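Local coordinates for protein accelerated cell death 11 (Arabidopsis thaliana, PDB 4NTO) that transfers ceramide-1-phosphate and phytoceramide-1-phosphate selectively between membranes, at residues 60-65 and 103-108. The protein carries 1 engineered substitution. Sequence-based numbering, arbitrary orientation.
Engineered in segment 60-65: Ala61 (natural residue Asp). With 1PW ((2S,3R,4E)-2-(acetylamino)-3-hydroxyoctadec-4-en-1-yl dihydrogen phosphate), chain D.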
# COMPACT_ATOMS: atom_id res chain seq x y z
N MET A 60 -3.07 5.99 -11.16
CA MET A 60 -4.54 6.01 -11.07
C MET A 60 -5.09 5.09 -9.98
O MET A 60 -6.14 5.37 -9.38
CB MET A 60 -5.18 5.64 -12.42
CG MET A 60 -4.81 6.57 -13.56
SD MET A 60 -5.68 6.22 -15.12
CE MET A 60 -7.39 6.48 -14.62
N ALA A 61 -4.40 3.99 -9.73
CA ALA A 61 -4.91 2.99 -8.80
C ALA A 61 -4.57 3.28 -7.34
O ALA A 61 -5.26 2.81 -6.45
CB ALA A 61 -4.41 1.61 -9.18
N TYR A 62 -3.49 4.02 -7.10
CA TYR A 62 -3.04 4.22 -5.72
C TYR A 62 -2.88 5.71 -5.39
O TYR A 62 -3.48 6.20 -4.45
CB TYR A 62 -1.73 3.46 -5.46
CG TYR A 62 -1.25 3.57 -4.04
CD1 TYR A 62 -1.78 2.76 -3.04
CD2 TYR A 62 -0.29 4.51 -3.69
CE1 TYR A 62 -1.36 2.86 -1.74
CE2 TYR A 62 0.15 4.62 -2.37
CZ TYR A 62 -0.40 3.80 -1.40
OH TYR A 62 0.02 3.90 -0.09
N VAL A 63 -2.09 6.42 -6.18
CA VAL A 63 -1.82 7.83 -5.90
C VAL A 63 -3.08 8.71 -5.90
O VAL A 63 -3.28 9.51 -4.97
CB VAL A 63 -0.75 8.41 -6.84
CG1 VAL A 63 -0.60 9.91 -6.63
CG2 VAL A 63 0.60 7.73 -6.58
N ALA A 64 -3.93 8.56 -6.92
CA ALA A 64 -5.20 9.30 -6.96
C ALA A 64 -6.06 8.99 -5.74
O ALA A 64 -6.82 9.83 -5.27
CB ALA A 64 -5.97 8.99 -8.23
N LYS A 65 -5.92 7.78 -5.21
CA LYS A 65 -6.73 7.36 -4.09
C LYS A 65 -6.25 8.02 -2.82
O LYS A 65 -7.05 8.54 -2.04
CB LYS A 65 -6.69 5.84 -3.93
CG LYS A 65 -7.78 5.10 -4.65
CD LYS A 65 -7.65 5.17 -6.16
CE LYS A 65 -8.89 4.58 -6.82
NZ LYS A 65 -8.87 4.75 -8.31
N LEU A 103 -10.24 1.06 0.28
CA LEU A 103 -10.07 -0.35 -0.00
C LEU A 103 -8.91 -0.58 -0.98
O LEU A 103 -8.16 -1.56 -0.87
CB LEU A 103 -11.37 -0.95 -0.54
CG LEU A 103 -11.40 -2.43 -0.87
CD1 LEU A 103 -10.91 -3.26 0.32
CD2 LEU A 103 -12.83 -2.85 -1.28
N ARG A 104 -8.77 0.33 -1.95
CA ARG A 104 -7.72 0.20 -2.95
C ARG A 104 -6.39 0.63 -2.37
O ARG A 104 -5.35 0.10 -2.73
CB ARG A 104 -8.04 1.02 -4.19
CG ARG A 104 -8.91 0.28 -5.19
CD ARG A 104 -10.36 0.73 -5.12
NE ARG A 104 -11.15 0.02 -6.13
CZ ARG A 104 -12.03 -0.94 -5.86
NH1 ARG A 104 -12.69 -1.51 -6.84
NH2 ARG A 104 -12.26 -1.32 -4.61
N VAL A 105 -6.42 1.60 -1.47
CA VAL A 105 -5.19 2.01 -0.78
C VAL A 105 -4.67 0.83 0.06
O VAL A 105 -3.49 0.52 0.03
CB VAL A 105 -5.41 3.29 0.06
CG1 VAL A 105 -4.26 3.49 1.04
CG2 VAL A 105 -5.54 4.51 -0.86
N LYS A 106 -5.58 0.17 0.77
CA LYS A 106 -5.28 -1.04 1.52
C LYS A 106 -4.57 -2.08 0.63
O LYS A 106 -3.55 -2.65 1.03
CB LYS A 106 -6.58 -1.61 2.11
CG LYS A 106 -6.41 -2.71 3.18
CD LYS A 106 -6.20 -4.08 2.60
CE LYS A 106 -7.24 -4.41 1.57
NZ LYS A 106 -7.45 -5.89 1.45
N ARG A 107 -5.10 -2.32 -0.57
CA ARG A 107 -4.45 -3.23 -1.50
C ARG A 107 -3.02 -2.79 -1.88
O ARG A 107 -2.11 -3.63 -1.97
CB ARG A 107 -5.31 -3.43 -2.75
CG ARG A 107 -6.61 -4.14 -2.43
CD ARG A 107 -7.44 -4.47 -3.67
NE ARG A 107 -8.74 -4.99 -3.26
CZ ARG A 107 -9.89 -4.69 -3.86
NH1 ARG A 107 -9.91 -3.89 -4.92
NH2 ARG A 107 -11.02 -5.19 -3.40
N GLY A 108 -2.83 -1.50 -2.10
CA GLY A 108 -1.51 -0.96 -2.36
C GLY A 108 -0.54 -1.23 -1.21
O GLY A 108 0.57 -1.69 -1.42
CAA 1PW D . 2.43 5.42 -24.97
CAJ 1PW D . 1.90 4.27 -24.08
CAL 1PW D . 1.84 4.63 -22.56
CAN 1PW D . 1.67 3.32 -21.70
CAP 1PW D . 0.45 3.40 -20.74
CAR 1PW D . 0.92 3.58 -19.26
CAT 1PW D . 0.30 2.54 -18.34
CAU 1PW D . -1.21 2.63 -18.39
CAS 1PW D . -1.81 1.91 -17.18
CAQ 1PW D . -3.09 2.64 -16.73
CAO 1PW D . -3.82 1.83 -15.60
CAM 1PW D . -5.20 2.46 -15.39
CAK 1PW D . -5.91 1.87 -14.13
CAH 1PW D . -7.14 2.73 -13.79
CAI 1PW D . -7.41 3.15 -12.51
CAZ 1PW D . -8.85 3.33 -12.03
OAE 1PW D . -9.39 4.54 -12.53
CBA 1PW D . -9.66 2.15 -12.47
NAW 1PW D . -8.99 0.97 -12.05
CAY 1PW D . -9.13 -0.22 -12.71
CAB 1PW D . -8.00 -1.22 -12.42
OAC 1PW D . -10.13 -0.52 -13.55
CAV 1PW D . -11.02 2.19 -11.77
OAX 1PW D . -10.76 2.57 -10.41
PBB 1PW D . -11.37 1.65 -9.23
OAF 1PW D . -11.54 2.59 -8.09
OAG 1PW D . -12.84 1.29 -9.68
OAD 1PW D . -10.54 0.44 -8.91
O HOH W 1 -4.37 0.43 -5.32
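Tyr62 reaches from helix 58-72 to the backbone of helix 98-121, a chi1 of -177° swinging its ring away from its own backbone N and across to the other helix. Val105 O lies at the ring edge, in its plane, 3.6 Å from Tyr62 CE1, and Tyr62 CD1 rests 3.8 Å from Gly108 CA. Glycine suits this place because, having no side chain, it lets the ring come close to the backbone. A long aromatic residue spans the gap between the helices and carries its hydroxyl on to the carbonyl of Cys41 on helix 34-50. Branched Val105 touches the ring through CG1 and also packs on the aliphatic part of Lys65, Val105 CG2 lying 3.5 Å from Lys65 CB.

No direct hydrogen bond joins the two segments. Instead, a single water donates to the carbonyls of Ala61 and Arg104, 2.8 Å from each O. The axes of segments 60-65 and 103-108 cross at -117° within the all-helical GLTP fold, and helix 58-72 widens into a pi-type turn at 60-63 beside the lipid.

Both helices supply cations to the ceramide-1-phosphate headgroup. Arg104 NE gives a nearly straight bond to phosphate OAD (2.9 Å, 167°), meeting it at the guanidinium edge, while NH2 forms a salt bridge with the terminal carboxylate of Trp207. Lys65 is bent at its second torsion, bringing NZ to Met60 O (3.0 Å) and, more weakly, to phosphate OAF (3.4 Å). Arg100 also binds the lipid. Unbranched, flexible Met60 lies along the sphingoid chain, its CB 3.3 Å from CAI. Ala61, engineered from Asp, has only a methyl group beside this site.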